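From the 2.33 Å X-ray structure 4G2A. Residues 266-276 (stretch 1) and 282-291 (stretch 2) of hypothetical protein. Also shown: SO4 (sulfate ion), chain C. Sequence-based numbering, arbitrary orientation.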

# COMPACT_ATOMS: atom_id res chain seq x y z
N LEU A 266 -12.20 16.09 -26.72
CA LEU A 266 -11.99 14.90 -27.52
C LEU A 266 -10.51 14.75 -27.94
O LEU A 266 -10.01 13.63 -27.99
CB LEU A 266 -12.91 14.84 -28.74
CG LEU A 266 -12.91 13.49 -29.51
CD1 LEU A 266 -13.54 12.38 -28.69
CD2 LEU A 266 -13.59 13.61 -30.84
N ARG A 267 -9.82 15.87 -28.22
CA ARG A 267 -8.41 15.84 -28.61
C ARG A 267 -7.56 15.39 -27.41
O ARG A 267 -6.73 14.50 -27.56
CB ARG A 267 -7.95 17.20 -29.18
CG ARG A 267 -6.45 17.36 -29.34
CD ARG A 267 -6.14 18.50 -30.29
NE ARG A 267 -4.72 18.85 -30.34
CZ ARG A 267 -3.80 18.17 -31.01
NH1 ARG A 267 -4.12 17.05 -31.64
NH2 ARG A 267 -2.54 18.59 -31.02
N PHE A 268 -7.83 15.95 -26.21
CA PHE A 268 -7.14 15.57 -24.96
C PHE A 268 -7.46 14.13 -24.56
O PHE A 268 -6.53 13.43 -24.15
CB PHE A 268 -7.46 16.54 -23.81
CG PHE A 268 -6.96 17.96 -24.00
CD1 PHE A 268 -5.73 18.22 -24.62
CD2 PHE A 268 -7.68 19.04 -23.50
CE1 PHE A 268 -5.26 19.53 -24.77
CE2 PHE A 268 -7.20 20.35 -23.64
CZ PHE A 268 -5.99 20.59 -24.27
N LEU A 269 -8.72 13.67 -24.72
CA LEU A 269 -9.11 12.29 -24.39
C LEU A 269 -8.36 11.28 -25.23
O LEU A 269 -7.87 10.28 -24.68
CB LEU A 269 -10.64 12.06 -24.55
CG LEU A 269 -11.12 10.60 -24.42
CD1 LEU A 269 -10.88 10.04 -23.01
CD2 LEU A 269 -12.56 10.47 -24.79
N ARG A 270 -8.28 11.51 -26.56
CA ARG A 270 -7.60 10.65 -27.51
C ARG A 270 -6.12 10.53 -27.19
O ARG A 270 -5.57 9.43 -27.25
CB ARG A 270 -7.77 11.20 -28.95
CG ARG A 270 -6.89 10.50 -30.00
CD ARG A 270 -6.79 11.25 -31.32
NE ARG A 270 -8.10 11.51 -31.94
CZ ARG A 270 -8.84 10.60 -32.58
NH1 ARG A 270 -8.42 9.34 -32.68
NH2 ARG A 270 -10.00 10.94 -33.10
N ASN A 271 -5.47 11.66 -26.93
CA ASN A 271 -4.04 11.72 -26.71
C ASN A 271 -3.64 11.19 -25.32
O ASN A 271 -2.53 10.66 -25.20
CB ASN A 271 -3.54 13.12 -27.00
CG ASN A 271 -3.45 13.33 -28.49
OD1 ASN A 271 -2.53 12.85 -29.15
ND2 ASN A 271 -4.46 13.95 -29.10
N THR A 272 -4.58 11.20 -24.33
CA THR A 272 -4.40 10.65 -22.98
C THR A 272 -4.20 9.11 -23.07
O THR A 272 -3.48 8.53 -22.24
CB THR A 272 -5.61 11.06 -22.13
OG1 THR A 272 -5.53 12.45 -21.89
CG2 THR A 272 -5.70 10.33 -20.77
N ILE A 273 -4.82 8.48 -24.10
CA ILE A 273 -4.75 7.04 -24.36
C ILE A 273 -3.29 6.63 -24.59
O ILE A 273 -2.86 5.58 -24.11
CB ILE A 273 -5.69 6.62 -25.54
CG1 ILE A 273 -7.18 6.87 -25.19
CG2 ILE A 273 -5.50 5.14 -25.93
CD1 ILE A 273 -8.16 6.85 -26.36
N TYR A 274 -2.51 7.52 -25.26
CA TYR A 274 -1.10 7.35 -25.59
C TYR A 274 -0.17 7.90 -24.50
O TYR A 274 0.90 7.34 -24.29
CB TYR A 274 -0.79 8.09 -26.90
CG TYR A 274 -1.62 7.65 -28.08
CD1 TYR A 274 -1.22 6.57 -28.87
CD2 TYR A 274 -2.76 8.35 -28.47
CE1 TYR A 274 -1.94 6.20 -30.00
CE2 TYR A 274 -3.52 7.95 -29.57
CZ TYR A 274 -3.10 6.87 -30.33
OH TYR A 274 -3.82 6.47 -31.43
N ALA A 275 -0.57 9.02 -23.84
CA ALA A 275 0.17 9.73 -22.77
C ALA A 275 0.31 8.84 -21.54
O ALA A 275 1.24 9.01 -20.75
CB ALA A 275 -0.56 11.00 -22.40
N GLN A 276 -0.61 7.88 -21.41
CA GLN A 276 -0.72 6.79 -20.44
C GLN A 276 0.61 6.01 -20.39
O GLN A 276 1.03 5.59 -19.32
CB GLN A 276 -1.87 5.84 -20.92
CG GLN A 276 -2.30 4.74 -19.96
CD GLN A 276 -3.14 3.64 -20.59
OE1 GLN A 276 -3.23 2.52 -20.05
NE2 GLN A 276 -3.76 3.89 -21.73
N GLN A 282 4.93 16.64 -29.61
CA GLN A 282 5.55 17.72 -30.35
C GLN A 282 4.63 18.93 -30.46
O GLN A 282 5.13 20.05 -30.55
CB GLN A 282 5.99 17.26 -31.76
CG GLN A 282 7.04 16.14 -31.76
CD GLN A 282 8.45 16.54 -31.34
OE1 GLN A 282 8.72 17.67 -30.92
NE2 GLN A 282 9.39 15.61 -31.45
N SER A 283 3.30 18.72 -30.42
CA SER A 283 2.29 19.78 -30.52
C SER A 283 2.26 20.58 -29.23
O SER A 283 2.10 19.98 -28.16
CB SER A 283 0.90 19.22 -30.83
OG SER A 283 0.89 18.53 -32.07
N PRO A 284 2.43 21.93 -29.32
CA PRO A 284 2.49 22.76 -28.09
C PRO A 284 1.31 22.60 -27.15
O PRO A 284 1.53 22.44 -25.96
CB PRO A 284 2.57 24.19 -28.64
CG PRO A 284 3.12 24.05 -30.00
CD PRO A 284 2.64 22.74 -30.53
N ASP A 285 0.07 22.61 -27.69
CA ASP A 285 -1.15 22.46 -26.88
C ASP A 285 -1.13 21.16 -26.06
O ASP A 285 -1.53 21.20 -24.89
CB ASP A 285 -2.43 22.54 -27.75
CG ASP A 285 -2.72 21.39 -28.71
OD1 ASP A 285 -1.75 20.75 -29.19
OD2 ASP A 285 -3.91 21.17 -29.04
N LEU A 286 -0.64 20.04 -26.64
CA LEU A 286 -0.56 18.73 -25.99
C LEU A 286 0.61 18.67 -25.03
O LEU A 286 0.45 18.14 -23.93
CB LEU A 286 -0.47 17.58 -27.01
CG LEU A 286 -1.66 17.35 -27.91
CD1 LEU A 286 -1.35 16.26 -28.90
CD2 LEU A 286 -2.90 16.99 -27.12
N GLN A 287 1.78 19.18 -25.46
CA GLN A 287 3.06 19.26 -24.73
C GLN A 287 2.82 19.89 -23.36
O GLN A 287 3.13 19.27 -22.34
CB GLN A 287 4.02 20.13 -25.55
CG GLN A 287 5.48 19.71 -25.57
CD GLN A 287 6.18 20.44 -26.71
OE1 GLN A 287 6.19 21.68 -26.79
NE2 GLN A 287 6.74 19.69 -27.65
N GLU A 288 2.21 21.10 -23.37
CA GLU A 288 1.86 21.92 -22.21
C GLU A 288 0.80 21.26 -21.32
O GLU A 288 0.90 21.38 -20.09
CB GLU A 288 1.36 23.30 -22.66
CG GLU A 288 1.62 24.37 -21.62
CD GLU A 288 0.63 25.52 -21.57
OE1 GLU A 288 0.30 26.08 -22.64
OE2 GLU A 288 0.21 25.89 -20.45
N TYR A 289 -0.23 20.60 -21.93
CA TYR A 289 -1.32 19.93 -21.22
C TYR A 289 -0.83 18.74 -20.39
O TYR A 289 -1.17 18.64 -19.21
CB TYR A 289 -2.40 19.47 -22.22
CG TYR A 289 -3.54 18.67 -21.62
CD1 TYR A 289 -4.63 19.32 -21.04
CD2 TYR A 289 -3.59 17.29 -21.73
CE1 TYR A 289 -5.70 18.59 -20.51
CE2 TYR A 289 -4.66 16.55 -21.22
CZ TYR A 289 -5.72 17.21 -20.63
OH TYR A 289 -6.78 16.50 -20.14
N PHE A 290 -0.05 17.83 -20.98
CA PHE A 290 0.46 16.67 -20.26
C PHE A 290 1.63 17.02 -19.34
O PHE A 290 1.86 16.31 -18.36
CB PHE A 290 0.82 15.52 -21.22
CG PHE A 290 -0.40 15.00 -21.94
CD1 PHE A 290 -1.40 14.31 -21.24
CD2 PHE A 290 -0.59 15.25 -23.29
CE1 PHE A 290 -2.54 13.87 -21.90
CE2 PHE A 290 -1.74 14.80 -23.95
CZ PHE A 290 -2.70 14.10 -23.25
N SER A 291 2.33 18.14 -19.60
CA SER A 291 3.41 18.58 -18.70
C SER A 291 2.83 18.86 -17.31
O SER A 291 3.49 18.58 -16.31
CB SER A 291 4.11 19.82 -19.24
OG SER A 291 3.38 21.01 -19.00
S SO4 C . 2.23 15.42 -31.31
O1 SO4 C . 3.59 14.89 -31.28
O2 SO4 C . 2.09 16.34 -32.43
O3 SO4 C . 1.33 14.30 -31.46
O4 SO4 C . 1.87 16.12 -30.10
O HOH W 1 -6.94 13.63 -20.04

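Two helices of one chain, 266-275 and 284-291, cross at 67° with their axes 11.2 Å apart at closest approach, and the two stretches bury 494 Å² between them, both sides summed. Charge pairing: The CA-to-CB bond of Arg 267 points sideways to the second stretch, but its extended chain (chi1 to chi3 all t) carries the guanidinium to Asp 285, whose CA-to-CB bond points toward the first helix. The salt bridge has two nearly straight hydrogen bonds, NE of Arg 267 to OD2 of Asp 285 (2.8 Å, 177°) and NH2 of Arg 267 to OD1 of Asp 285 (2.9 Å, 166°), so the carboxylate meets the guanidinium edge-on. This leaves the guanidinium faces free for apolar contact, and CD1 of Leu 286 lies over one of them, 3.4 Å from NH2 of Arg 267. Aromatic stacking: the rings of Phe 268 and Tyr 289 lie face to face, planes at 1° and centroids 3.8 Å apart. CD2 of Leu 286 packs at the edge of the Phe 268 ring, 4.0 Å from its CD1. Tyrosine adds a hydroxyl to this flat surface: one water lies 2.9 Å from OH of Tyr 289 and donates a hydrogen bond to OG1 of Thr 272 (2.6 Å), linking the helices. Knob into hole: the buried side chain of Phe 290 sits among Phe 268, Asn 271, Thr 272 and Ala 275. The small methyl of Ala 275 allows close approach, its CB lying over the ring face, 3.5 Å from CE1 of Phe 290, in a CH-pi contact. Around this pocket, two side-chain donors are paired within the first helix: OG1 of Thr 272 donates to O of Phe 268 (2.7 Å), and ND2 of Asn 271 to O of Arg 267 (2.8 Å). Both side chains can therefore line an aromatic ring without leaving these donors unpaired.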